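Local coordinates for malonyl CoA-acyl carrier protein transacylase (Staphylococcus aureus, PDB 3IM9), which transfers the malonyl group of malonyl-CoA to holo acyl carrier protein, providing malonyl-ACP for bacterial fatty acid biosynthesis, at residues 14-19 with 279-284; 69-74 with 120-125; 73-78 with 100-105; 236-241 with 257-262. All coordinates share one frame; numbering follows the deposited sequence.

Interaction 1. Residues 14-19 with 279-284. With SO4 (sulfate ion), chain D.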
loop_
_atom_site.group_PDB
_atom_site.type_symbol
_atom_site.label_atom_id
_atom_site.label_comp_id
_atom_site.label_asym_id
_atom_site.label_seq_id
_atom_site.Cartn_x
_atom_site.Cartn_y
_atom_site.Cartn_z
ATOM N N ILE A 14 -12.319 -4.472 2.575
ATOM C CA ILE A 14 -11.371 -3.992 3.572
ATOM C C ILE A 14 -10.087 -3.600 2.859
ATOM O O ILE A 14 -9.646 -4.304 1.941
ATOM C CB ILE A 14 -11.118 -5.071 4.652
ATOM C CG1 ILE A 14 -10.601 -6.380 4.091
ATOM C CG2 ILE A 14 -12.383 -5.237 5.595
ATOM C CD1 ILE A 14 -10.299 -7.470 5.174
ATOM N N ILE A 15 -9.518 -2.464 3.253
ATOM C CA ILE A 15 -8.408 -1.924 2.460
ATOM C C ILE A 15 -7.300 -1.500 3.416
ATOM O O ILE A 15 -7.563 -1.128 4.608
ATOM C CB ILE A 15 -8.812 -0.727 1.556
ATOM C CG1 ILE A 15 -9.263 0.489 2.375
ATOM C CG2 ILE A 15 -9.965 -1.170 0.614
ATOM C CD1 ILE A 15 -9.787 1.678 1.562
ATOM N N PHE A 16 -6.068 -1.546 2.914
ATOM C CA PHE A 16 -4.911 -1.396 3.843
ATOM C C PHE A 16 -3.938 -0.352 3.278
ATOM O O PHE A 16 -3.471 -0.457 2.140
ATOM C CB PHE A 16 -4.234 -2.751 3.962
ATOM C CG PHE A 16 -5.133 -3.803 4.559
ATOM C CD1 PHE A 16 -5.688 -4.777 3.727
ATOM C CD2 PHE A 16 -5.405 -3.813 5.918
ATOM C CE1 PHE A 16 -6.599 -5.729 4.272
ATOM C CE2 PHE A 16 -6.226 -4.802 6.496
ATOM C CZ PHE A 16 -6.803 -5.791 5.656
ATOM N N PRO A 17 -3.504 0.623 4.092
ATOM C CA PRO A 17 -2.546 1.646 3.645
ATOM C C PRO A 17 -1.123 1.104 3.622
ATOM O O PRO A 17 -0.788 0.062 4.198
ATOM C CB PRO A 17 -2.694 2.717 4.708
ATOM C CG PRO A 17 -2.989 1.931 5.981
ATOM C CD PRO A 17 -3.987 0.808 5.490
ATOM N N GLY A 18 -0.303 1.870 2.930
ATOM C CA GLY A 18 1.143 1.599 2.774
ATOM C C GLY A 18 2.011 2.738 3.290
ATOM O O GLY A 18 1.555 3.606 4.099
ATOM N N GLN A 19 3.231 2.721 2.765
ATOM C CA GLN A 19 4.259 3.770 3.156
ATOM C C GLN A 19 3.650 5.138 3.104
ATOM O O GLN A 19 2.979 5.531 2.088
ATOM C CB GLN A 19 5.416 3.617 2.170
ATOM C CG GLN A 19 6.627 4.469 2.571
ATOM C CD GLN A 19 7.438 3.801 3.632
ATOM O OE1 GLN A 19 7.651 2.589 3.621
ATOM N NE2 GLN A 19 7.957 4.642 4.594
ATOM N N ILE A 279 -13.669 -0.199 4.222
ATOM C CA ILE A 279 -13.198 -0.161 5.621
ATOM C C ILE A 279 -11.678 -0.196 5.522
ATOM O O ILE A 279 -11.060 -1.206 5.201
ATOM C CB ILE A 279 -13.672 -1.346 6.366
ATOM C CG1 ILE A 279 -15.238 -1.338 6.372
ATOM C CG2 ILE A 279 -13.172 -1.275 7.891
ATOM C CD1 ILE A 279 -15.846 -2.621 7.165
ATOM N N GLU A 280 -11.096 0.967 5.907
ATOM C CA GLU A 280 -9.599 1.103 6.003
ATOM C C GLU A 280 -9.116 0.651 7.365
ATOM O O GLU A 280 -9.712 0.992 8.413
ATOM C CB GLU A 280 -9.279 2.541 5.701
ATOM C CG GLU A 280 -7.705 2.752 5.598
ATOM C CD GLU A 280 -7.362 4.148 5.178
ATOM O OE1 GLU A 280 -8.213 5.061 5.094
ATOM O OE2 GLU A 280 -6.146 4.304 4.854
ATOM N N ILE A 281 -8.076 -0.174 7.385
ATOM C CA ILE A 281 -7.626 -0.785 8.652
ATOM C C ILE A 281 -6.091 -0.570 8.720
ATOM O O ILE A 281 -5.308 -1.140 7.922
ATOM C CB ILE A 281 -7.946 -2.317 8.673
ATOM C CG1 ILE A 281 -9.478 -2.434 8.542
ATOM C CG2 ILE A 281 -7.370 -2.974 9.963
ATOM C CD1 ILE A 281 -9.889 -3.969 8.378
ATOM N N GLY A 282 -5.672 0.275 9.701
ATOM C CA GLY A 282 -4.245 0.642 9.750
ATOM C C GLY A 282 -4.205 2.029 10.374
ATOM O O GLY A 282 -5.196 2.628 10.709
ATOM N N PRO A 283 -3.020 2.589 10.463
ATOM C CA PRO A 283 -2.844 3.893 10.959
ATOM C C PRO A 283 -3.247 4.912 9.890
ATOM O O PRO A 283 -3.114 4.656 8.671
ATOM C CB PRO A 283 -1.308 4.013 11.137
ATOM C CG PRO A 283 -0.653 3.103 10.145
ATOM C CD PRO A 283 -1.757 1.959 10.006
ATOM N N GLY A 284 -3.804 6.056 10.357
ATOM C CA GLY A 284 -4.233 7.071 9.414
ATOM C C GLY A 284 -5.536 6.757 8.679
ATOM O O GLY A 284 -6.127 5.686 8.873
HETATM S S SO4 D . -0.503 5.074 1.124
HETATM O O1 SO4 D . -1.362 3.949 1.519
HETATM O O2 SO4 D . -0.158 6.027 2.337
HETATM O O3 SO4 D . 0.663 4.381 0.598
HETATM O O4 SO4 D . -1.272 5.949 0.027
#
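Ile14 and Ile15 pair with Ile279 and Glu280 as parallel neighbours in the four-stranded parallel sheet of the acyl transferase fold, where strand 11-16 runs between 92-95 and 275-281. The backbone grip is double: Ile15 N donates to Ile279 O at 2.8 Å, and Ile15 O receives Ile281 N at 3.0 Å. On the Ile14 face the isoleucines meet by their branches. Ile14 holds CG1 between its own backbone N and carbonyl carbon (chi1 58°), which sends that arm away and leaves CG2 to touch Ile281 CD1 at 3.9 Å. On the other face Ile15 CG1 rests 3.7 Å from Glu280 CA. The Glu280 chain runs out extended past Pro17, and its carboxylate is taken by Ser288 OG and Leu287 N of helix 286-294, which satisfies this buried group. Phe16 lies alongside Ile281, its CE2 3.7 Å from Ile281 CB, while Ile281 O sits near the ring plane at the edge, 3.3 Å from Phe16 CD2. Past the strand ends the Pro17 ring points at Gly282 and Pro283, its CG 3.8 Å from Pro283 O; Gly282 has backbone angles (phi 151°) at which a CB would press on the preceding carbonyl O. Just beyond, Gly18 N donates an almost straight bond of 2.7 Å to O1 of a sulfate ion, probably picked up from the crystallisation solution.

Interaction 2. Residues 69-74 with 120-125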
loop_
_atom_site.group_PDB
_atom_site.type_symbol
_atom_site.label_atom_id
_atom_site.label_comp_id
_atom_site.label_asym_id
_atom_site.label_seq_id
_atom_site.Cartn_x
_atom_site.Cartn_y
_atom_site.Cartn_z
ATOM N N ASN A 69 12.044 -0.834 7.543
ATOM C CA ASN A 69 11.319 -0.893 8.835
ATOM C C ASN A 69 9.847 -0.583 8.719
ATOM O O ASN A 69 9.010 -1.256 9.349
ATOM C CB ASN A 69 11.923 0.051 9.848
ATOM C CG ASN A 69 13.431 -0.105 9.931
ATOM O OD1 ASN A 69 13.934 -1.218 10.033
ATOM N ND2 ASN A 69 14.177 1.041 9.897
ATOM N N THR A 70 9.476 0.394 7.869
ATOM C CA THR A 70 8.079 0.808 7.839
ATOM C C THR A 70 7.226 -0.320 7.282
ATOM O O THR A 70 6.063 -0.469 7.690
ATOM C CB THR A 70 7.865 1.976 6.825
ATOM O OG1 THR A 70 9.028 2.879 6.872
ATOM C CG2 THR A 70 6.618 2.719 7.306
ATOM N N GLN A 71 7.741 -1.058 6.304
ATOM C CA GLN A 71 6.891 -2.108 5.681
ATOM C C GLN A 71 6.409 -3.167 6.705
ATOM O O GLN A 71 5.205 -3.401 6.804
ATOM C CB GLN A 71 7.547 -2.728 4.472
ATOM C CG GLN A 71 7.661 -1.691 3.308
ATOM C CD GLN A 71 8.106 -2.294 2.014
ATOM O OE1 GLN A 71 7.718 -3.428 1.657
ATOM N NE2 GLN A 71 8.979 -1.557 1.263
ATOM N N PRO A 72 7.315 -3.811 7.446
ATOM C CA PRO A 72 6.820 -4.768 8.444
ATOM C C PRO A 72 6.060 -4.054 9.548
ATOM O O PRO A 72 5.106 -4.659 10.069
ATOM C CB PRO A 72 8.125 -5.419 9.032
ATOM C CG PRO A 72 9.249 -4.475 8.607
ATOM C CD PRO A 72 8.783 -3.883 7.278
ATOM N N ALA A 73 6.369 -2.781 9.845
ATOM C CA ALA A 73 5.561 -2.088 10.869
ATOM C C ALA A 73 4.110 -1.898 10.451
ATOM O O ALA A 73 3.190 -2.144 11.228
ATOM C CB ALA A 73 6.226 -0.690 11.076
ATOM N N LEU A 74 3.861 -1.524 9.210
ATOM C CA LEU A 74 2.517 -1.312 8.714
ATOM C C LEU A 74 1.794 -2.650 8.608
ATOM O O LEU A 74 0.611 -2.693 8.970
ATOM C CB LEU A 74 2.591 -0.646 7.323
ATOM C CG LEU A 74 2.938 0.850 7.337
ATOM C CD1 LEU A 74 3.477 1.290 5.949
ATOM C CD2 LEU A 74 1.733 1.696 7.728
ATOM N N ARG A 120 9.639 -7.508 5.090
ATOM C CA ARG A 120 10.914 -7.044 5.523
ATOM C C ARG A 120 11.956 -7.181 4.391
ATOM O O ARG A 120 12.737 -6.230 4.174
ATOM C CB ARG A 120 11.337 -7.877 6.810
ATOM C CG ARG A 120 12.824 -7.697 7.232
ATOM C CD ARG A 120 13.048 -6.284 7.675
ATOM N NE ARG A 120 14.315 -6.233 8.465
ATOM C CZ ARG A 120 14.825 -5.119 8.937
ATOM N NH1 ARG A 120 14.223 -3.933 8.704
ATOM N NH2 ARG A 120 15.973 -5.146 9.700
ATOM N N LYS A 121 12.004 -8.347 3.686
ATOM C CA LYS A 121 12.935 -8.436 2.592
ATOM C C LYS A 121 12.587 -7.440 1.457
ATOM O O LYS A 121 13.503 -6.850 0.940
ATOM C CB LYS A 121 12.860 -9.898 2.018
ATOM C CG LYS A 121 13.878 -10.172 0.850
ATOM C CD LYS A 121 15.305 -10.104 1.245
ATOM C CE LYS A 121 15.704 -11.353 1.978
ATOM N NZ LYS A 121 17.243 -11.485 2.096
ATOM N N ARG A 122 11.302 -7.274 1.162
ATOM C CA ARG A 122 10.876 -6.309 0.099
ATOM C C ARG A 122 11.418 -4.903 0.435
ATOM O O ARG A 122 12.031 -4.266 -0.403
ATOM C CB ARG A 122 9.348 -6.246 0.124
ATOM C CG ARG A 122 8.767 -5.441 -1.020
ATOM C CD ARG A 122 7.251 -5.548 -0.985
ATOM N NE ARG A 122 6.575 -4.769 -2.005
ATOM C CZ ARG A 122 6.183 -3.515 -1.845
ATOM N NH1 ARG A 122 6.420 -2.855 -0.718
ATOM N NH2 ARG A 122 5.495 -2.910 -2.791
ATOM N N GLY A 123 11.280 -4.496 1.711
ATOM C CA GLY A 123 11.752 -3.176 2.153
ATOM C C GLY A 123 13.271 -3.067 2.053
ATOM O O GLY A 123 13.824 -2.012 1.640
ATOM N N GLN A 124 13.995 -4.134 2.466
ATOM C CA GLN A 124 15.473 -4.070 2.431
ATOM C C GLN A 124 15.951 -4.057 0.966
ATOM O O GLN A 124 16.830 -3.265 0.654
ATOM C CB GLN A 124 16.105 -5.321 3.060
ATOM C CG GLN A 124 15.854 -5.380 4.581
ATOM C CD GLN A 124 16.365 -6.679 5.124
ATOM O OE1 GLN A 124 16.050 -7.795 4.604
ATOM N NE2 GLN A 124 17.192 -6.555 6.153
ATOM N N LEU A 125 15.292 -4.800 0.100
ATOM C CA LEU A 125 15.721 -4.808 -1.310
ATOM C C LEU A 125 15.408 -3.452 -1.932
ATOM O O LEU A 125 16.250 -2.911 -2.714
ATOM C CB LEU A 125 14.992 -5.903 -2.087
ATOM C CG LEU A 125 15.500 -7.316 -1.928
ATOM C CD1 LEU A 125 16.172 -7.633 -0.629
ATOM C CD2 LEU A 125 14.598 -8.385 -2.519
HETATM O O HOH W 1 16.436 -2.239 10.648
#
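Gln71 and Pro72 face Gly123 and Arg120 across two nearly antiparallel helix segments, inclined at 157° with axes 7.9 Å apart at closest. Gly123, having no side chain, lets the Gln71 amide come close, with Gln71 NE2 only 3.3 Å from Gly123 CA. The Gln71 chain is extended beyond CG and crosses Arg122 at about a right angle. Its OE1 lies in the Arg122 guanidinium plane and accepts NH1 at 2.8 Å, but the N-H comes from above the amide plane, with a C=O...N angle of 102°, and so misses the lone pairs. Gln71 OE1 also rests 3.4 Å from Arg122 CD, while Gln71 NE2 is hydrogen-bonded to Thr67 OG1. Further along the contact, Arg120 bends at chi2 (66°) to bring its guanidinium round beside Asn69, while Pro72 CD packs 4.2 Å from Arg120 CA. Arg120 NH1 donates to Asn69 OD1 at 3.0 Å, and a water links the same OD1 with Arg120 NH2. Asn69 ND2 turns to Lys63 O. Both guanidiniums are thus held by several partners: Arg120, partly exposed, by Asn69, Glu68 O and a salt bridge to Asp49; Arg122, buried beside the calcium ion, by NH2 bonds to Gln256 OE1 and Ser97 OG (the active-site serine by similarity), with Gln71 probably a second-shell residue that helps to orient it.

Interaction 3. Residues 73-78 with 100-105; sequences ALLTHS and EYSSLV. With CA (calcium ion), chain B.
Leu75 and Ser102 carry this contact, with Ser78 in a smaller part, between helix segments that cross at 40° with axes 9.4 Å apart. Leu75 sets CG anti to its backbone N (chi1 -174°), which carries the CD1 methyl across to the facing helix. There CD1 settles on the turn Tyr101-Ser102: it is 3.9 Å from Tyr101 CB and 3.4 Å from Ser102 OG, with Val105 CG2 at 4.2 Å. One methyl thus touches three residues of the facing helix, backbone as well as side chain. Ser102 points its CB at the other helix and lays OG against Ser78 CB at 3.8 Å. The two hydroxyls are joined through a water, which donates to Ser78 OG at 2.9 Å and lies 2.7 Å from Ser102 OG; Ser78 OG gives its own proton to Ile281 O. Tyr101 leads away from the contact, and its OH binds the calcium ion at 2.7 Å, with the metal in the ring plane. Met253 O and Gln256 OE1 are further ligands. Helix 67-84 and helix 99-106 thus lie together against the parallel sheet, where Phe16 of strand 11-16 touches Ser78 and Ser102, while helix 112-128 packs on Tyr101 and Val105.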
loop_
_atom_site.group_PDB
_atom_site.type_symbol
_atom_site.label_atom_id
_atom_site.label_comp_id
_atom_site.label_asym_id
_atom_site.label_seq_id
_atom_site.Cartn_x
_atom_site.Cartn_y
_atom_site.Cartn_z
ATOM N N ALA A 73 6.369 -2.781 9.845
ATOM C CA ALA A 73 5.561 -2.088 10.869
ATOM C C ALA A 73 4.110 -1.898 10.451
ATOM O O ALA A 73 3.190 -2.144 11.228
ATOM C CB ALA A 73 6.226 -0.690 11.076
ATOM N N LEU A 74 3.861 -1.524 9.210
ATOM C CA LEU A 74 2.517 -1.312 8.714
ATOM C C LEU A 74 1.794 -2.650 8.608
ATOM O O LEU A 74 0.611 -2.693 8.970
ATOM C CB LEU A 74 2.591 -0.646 7.323
ATOM C CG LEU A 74 2.938 0.850 7.337
ATOM C CD1 LEU A 74 3.477 1.290 5.949
ATOM C CD2 LEU A 74 1.733 1.696 7.728
ATOM N N LEU A 75 2.452 -3.666 8.028
ATOM C CA LEU A 75 1.797 -4.984 7.997
ATOM C C LEU A 75 1.387 -5.443 9.388
ATOM O O LEU A 75 0.269 -5.990 9.546
ATOM C CB LEU A 75 2.759 -5.998 7.328
ATOM C CG LEU A 75 2.091 -7.367 7.137
ATOM C CD1 LEU A 75 1.350 -7.386 5.820
ATOM C CD2 LEU A 75 3.200 -8.407 7.072
ATOM N N THR A 76 2.304 -5.244 10.358
ATOM C CA THR A 76 2.037 -5.713 11.705
ATOM C C THR A 76 0.861 -4.945 12.304
ATOM O O THR A 76 -0.076 -5.562 12.902
ATOM C CB THR A 76 3.248 -5.482 12.552
ATOM O OG1 THR A 76 4.267 -6.369 12.015
ATOM C CG2 THR A 76 2.997 -5.896 14.022
ATOM N N HIS A 77 0.791 -3.617 12.139
ATOM C CA HIS A 77 -0.296 -2.833 12.730
ATOM C C HIS A 77 -1.627 -3.210 12.084
ATOM O O HIS A 77 -2.606 -3.519 12.788
ATOM C CB HIS A 77 0.001 -1.359 12.471
ATOM C CG HIS A 77 -0.915 -0.402 13.207
ATOM N ND1 HIS A 77 -1.900 -0.746 14.126
ATOM C CD2 HIS A 77 -0.898 0.938 13.106
ATOM C CE1 HIS A 77 -2.437 0.392 14.585
ATOM N NE2 HIS A 77 -1.855 1.415 13.946
ATOM N N SER A 78 -1.703 -3.270 10.760
ATOM C CA SER A 78 -2.936 -3.611 10.090
ATOM C C SER A 78 -3.381 -5.040 10.435
ATOM O O SER A 78 -4.581 -5.280 10.643
ATOM C CB SER A 78 -2.792 -3.478 8.560
ATOM O OG SER A 78 -2.773 -2.087 8.194
ATOM N N GLU A 100 -0.924 -4.160 -0.078
ATOM C CA GLU A 100 -1.434 -5.349 -0.753
ATOM C C GLU A 100 -1.047 -6.579 0.047
ATOM O O GLU A 100 -1.784 -7.579 -0.013
ATOM C CB GLU A 100 -0.859 -5.383 -2.184
ATOM C CG GLU A 100 -1.516 -6.506 -3.094
ATOM C CD GLU A 100 -1.472 -6.135 -4.529
ATOM O OE1 GLU A 100 -1.745 -4.963 -4.862
ATOM O OE2 GLU A 100 -1.180 -7.056 -5.334
ATOM N N TYR A 101 0.089 -6.551 0.749
ATOM C CA TYR A 101 0.495 -7.716 1.606
ATOM C C TYR A 101 -0.467 -7.872 2.759
ATOM O O TYR A 101 -0.726 -9.015 3.197
ATOM C CB TYR A 101 1.941 -7.600 1.998
ATOM C CG TYR A 101 2.829 -7.809 0.821
ATOM C CD1 TYR A 101 3.260 -6.738 0.003
ATOM C CD2 TYR A 101 3.280 -9.106 0.512
ATOM C CE1 TYR A 101 4.073 -6.922 -1.137
ATOM C CE2 TYR A 101 4.073 -9.328 -0.629
ATOM C CZ TYR A 101 4.446 -8.250 -1.421
ATOM O OH TYR A 101 5.227 -8.526 -2.536
ATOM N N SER A 102 -0.969 -6.798 3.343
ATOM C CA SER A 102 -1.968 -6.918 4.361
ATOM C C SER A 102 -3.220 -7.569 3.768
ATOM O O SER A 102 -3.867 -8.355 4.452
ATOM C CB SER A 102 -2.286 -5.523 4.886
ATOM O OG SER A 102 -1.090 -4.992 5.500
ATOM N N SER A 103 -3.552 -7.232 2.528
ATOM C CA SER A 103 -4.710 -7.907 1.859
ATOM C C SER A 103 -4.403 -9.408 1.752
ATOM O O SER A 103 -5.369 -10.228 1.876
ATOM C CB SER A 103 -4.910 -7.269 0.467
ATOM O OG SER A 103 -5.498 -6.011 0.542
ATOM N N LEU A 104 -3.163 -9.790 1.440
ATOM C CA LEU A 104 -2.777 -11.229 1.248
ATOM C C LEU A 104 -2.919 -11.929 2.565
ATOM O O LEU A 104 -3.384 -13.118 2.617
ATOM C CB LEU A 104 -1.336 -11.410 0.723
ATOM C CG LEU A 104 -1.097 -10.723 -0.624
ATOM C CD1 LEU A 104 0.279 -11.221 -1.191
ATOM C CD2 LEU A 104 -2.213 -10.999 -1.684
ATOM N N VAL A 105 -2.566 -11.295 3.688
ATOM C CA VAL A 105 -2.775 -11.953 4.997
ATOM C C VAL A 105 -4.284 -12.031 5.245
ATOM O O VAL A 105 -4.777 -13.103 5.717
ATOM C CB VAL A 105 -2.081 -11.068 6.081
ATOM C CG1 VAL A 105 -2.457 -11.521 7.526
ATOM C CG2 VAL A 105 -0.565 -11.154 5.906
HETATM CA CA CA B . 5.589 -6.483 -4.244
HETATM O O HOH W 2 -1.168 -2.260 5.776
#

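Interaction 4. Residues 236-241 with 257-262; sequences QNVNAQ and LYSPVQ
Ser259 opens the contact, its CB standing 4.2 Å from Val238 CG1. Its OG turns back to Lys255 O, and its carbonyl O accepts from His207 ND1. Pro260 follows with its carbonyl facing the loop: a water donates both to Pro260 O, at 2.8 Å, and to Val238 O, at 2.7 Å, and so bridges the two segments. Val261 places CG1 anti to its backbone N (chi1 176°), bringing this methyl to 3.6 Å from Asn237 CG; the two side chains lie side by side and point the same way. The backbone of Val261 meanwhile bonds to Ala165 and Ile167, and its side chain touches His96 and His207. Gln262, at the N-cap position of helix 263-272, makes the direct backbone link: its N donates to Asn237 O at 2.9 Å, in the carbonyl plane and on a lone pair. Its side chain bends at chi2 (-75°), with CG 3.2 Å from Asn237 O, and folds back until NE2 donates to the bridging water. Gln262 CB also rests 4.0 Å from Ala240 CB, in the turn that joins the hairpin strands 234-235 and 242-243. With His207 and Ser97 active-site residues by similarity, the bond from His207 to Ser259 O is consistent with the FabD-type Ser-His pair, in which a main-chain carbonyl takes the place of the acid of a catalytic triad.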
loop_
_atom_site.group_PDB
_atom_site.type_symbol
_atom_site.label_atom_id
_atom_site.label_comp_id
_atom_site.label_asym_id
_atom_site.label_seq_id
_atom_site.Cartn_x
_atom_site.Cartn_y
_atom_site.Cartn_z
ATOM N N GLN A 236 -5.569 -6.378 -7.298
ATOM C CA GLN A 236 -4.119 -6.160 -7.298
ATOM C C GLN A 236 -3.739 -4.825 -7.913
ATOM O O GLN A 236 -4.384 -4.307 -8.861
ATOM C CB GLN A 236 -3.356 -7.307 -7.967
ATOM C CG GLN A 236 -3.623 -8.571 -7.155
ATOM C CD GLN A 236 -2.547 -9.643 -7.432
ATOM O OE1 GLN A 236 -2.698 -10.479 -8.367
ATOM N NE2 GLN A 236 -1.478 -9.650 -6.658
ATOM N N ASN A 237 -2.657 -4.229 -7.347
ATOM C CA ASN A 237 -2.216 -2.932 -7.798
ATOM C C ASN A 237 -1.776 -2.905 -9.267
ATOM O O ASN A 237 -1.874 -1.852 -9.900
ATOM C CB ASN A 237 -0.995 -2.489 -6.940
ATOM C CG ASN A 237 -1.328 -2.044 -5.543
ATOM O OD1 ASN A 237 -2.510 -1.840 -5.124
ATOM N ND2 ASN A 237 -0.267 -1.914 -4.791
ATOM N N VAL A 238 -1.213 -4.020 -9.752
ATOM C CA VAL A 238 -0.577 -4.035 -11.127
ATOM C C VAL A 238 -1.681 -3.891 -12.166
ATOM O O VAL A 238 -1.509 -3.185 -13.139
ATOM C CB VAL A 238 0.264 -5.312 -11.368
ATOM C CG1 VAL A 238 1.426 -5.350 -10.532
ATOM C CG2 VAL A 238 -0.437 -6.587 -11.108
ATOM N N ASN A 239 -2.829 -4.578 -11.952
ATOM C CA ASN A 239 -3.856 -4.686 -13.047
ATOM C C ASN A 239 -5.232 -4.249 -12.670
ATOM O O ASN A 239 -6.122 -4.203 -13.527
ATOM C CB ASN A 239 -3.877 -6.189 -13.560
ATOM C CG ASN A 239 -4.404 -7.181 -12.487
ATOM O OD1 ASN A 239 -4.562 -6.826 -11.310
ATOM N ND2 ASN A 239 -4.751 -8.451 -12.901
ATOM N N ALA A 240 -5.420 -3.849 -11.395
ATOM C CA ALA A 240 -6.716 -3.284 -10.942
ATOM C C ALA A 240 -7.858 -4.249 -11.163
ATOM O O ALA A 240 -8.969 -3.762 -11.473
ATOM C CB ALA A 240 -7.007 -1.882 -11.590
ATOM N N GLN A 241 -7.636 -5.529 -10.964
ATOM C CA GLN A 241 -8.776 -6.458 -11.030
ATOM C C GLN A 241 -8.656 -7.471 -9.912
ATOM O O GLN A 241 -7.534 -7.739 -9.420
ATOM C CB GLN A 241 -8.811 -7.188 -12.391
ATOM C CG GLN A 241 -8.977 -6.286 -13.596
ATOM C CD GLN A 241 -8.900 -7.091 -14.906
ATOM O OE1 GLN A 241 -9.187 -6.562 -15.987
ATOM N NE2 GLN A 241 -8.496 -8.337 -14.813
ATOM N N LEU A 257 6.416 -4.500 -8.099
ATOM C CA LEU A 257 7.646 -3.741 -7.750
ATOM C C LEU A 257 7.934 -2.676 -8.780
ATOM O O LEU A 257 8.471 -1.616 -8.356
ATOM C CB LEU A 257 8.862 -4.662 -7.599
ATOM C CG LEU A 257 8.717 -5.753 -6.486
ATOM C CD1 LEU A 257 9.872 -6.712 -6.624
ATOM C CD2 LEU A 257 8.750 -5.070 -5.081
ATOM N N TYR A 258 7.722 -3.001 -10.039
ATOM C CA TYR A 258 8.220 -2.111 -11.081
ATOM C C TYR A 258 7.122 -1.548 -11.919
ATOM O O TYR A 258 7.350 -1.040 -13.062
ATOM C CB TYR A 258 9.308 -2.794 -11.941
ATOM C CG TYR A 258 8.890 -4.130 -12.534
ATOM C CD1 TYR A 258 9.257 -5.320 -11.859
ATOM C CD2 TYR A 258 8.169 -4.185 -13.698
ATOM C CE1 TYR A 258 8.898 -6.533 -12.409
ATOM C CE2 TYR A 258 7.793 -5.399 -14.237
ATOM C CZ TYR A 258 8.162 -6.537 -13.576
ATOM O OH TYR A 258 7.740 -7.740 -14.242
ATOM N N SER A 259 5.894 -1.673 -11.448
ATOM C CA SER A 259 4.696 -1.213 -12.156
ATOM C C SER A 259 3.966 -0.167 -11.340
ATOM O O SER A 259 4.034 -0.198 -10.094
ATOM C CB SER A 259 3.751 -2.411 -12.367
ATOM O OG SER A 259 4.463 -3.435 -13.112
ATOM N N PRO A 260 3.222 0.717 -11.970
ATOM C CA PRO A 260 2.460 1.749 -11.243
ATOM C C PRO A 260 1.361 1.095 -10.379
ATOM O O PRO A 260 0.804 0.041 -10.752
ATOM C CB PRO A 260 1.818 2.627 -12.332
ATOM C CG PRO A 260 2.312 2.046 -13.619
ATOM C CD PRO A 260 3.145 0.853 -13.437
ATOM N N VAL A 261 1.071 1.721 -9.231
ATOM C CA VAL A 261 -0.054 1.321 -8.362
ATOM C C VAL A 261 -1.304 1.898 -8.901
ATOM O O VAL A 261 -1.480 3.126 -8.901
ATOM C CB VAL A 261 0.229 1.798 -6.911
ATOM C CG1 VAL A 261 -0.985 1.479 -6.021
ATOM C CG2 VAL A 261 1.469 1.067 -6.331
ATOM N N GLN A 262 -2.167 1.022 -9.413
ATOM C CA GLN A 262 -3.424 1.474 -10.033
ATOM C C GLN A 262 -4.513 1.700 -9.028
ATOM O O GLN A 262 -5.533 0.987 -9.024
ATOM C CB GLN A 262 -3.840 0.458 -11.130
ATOM C CG GLN A 262 -2.740 0.266 -12.188
ATOM C CD GLN A 262 -2.653 1.437 -13.147
ATOM O OE1 GLN A 262 -3.411 2.403 -13.114
ATOM N NE2 GLN A 262 -1.603 1.393 -13.990
HETATM O O HOH W 3 0.255 -1.143 -13.260
#

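How the interactions relate
From the N terminus, strand 11-16 enters first, and interaction 1 closes only at 279-284, so the other three contacts all fall within its long loop. Interaction 2 closes 69-74 on 120-125; interaction 3, which shares Ala73 and Leu74 with it, closes earlier, at 100-105, inside that span. Interaction 4 comes afterwards, in series, as a short loop across helix 246-256. Contacts between them knit the fold: Gln19 NE2 reaches Thr70 OG1 between interactions 1 and 2, Arg122 packs on Tyr101 between 2 and 3, and the Glu100 carboxylate takes Asn237 N and Gln236 NE2 between 3 and 4. Sheet, helices and hairpin loop thus converge around the active-site region.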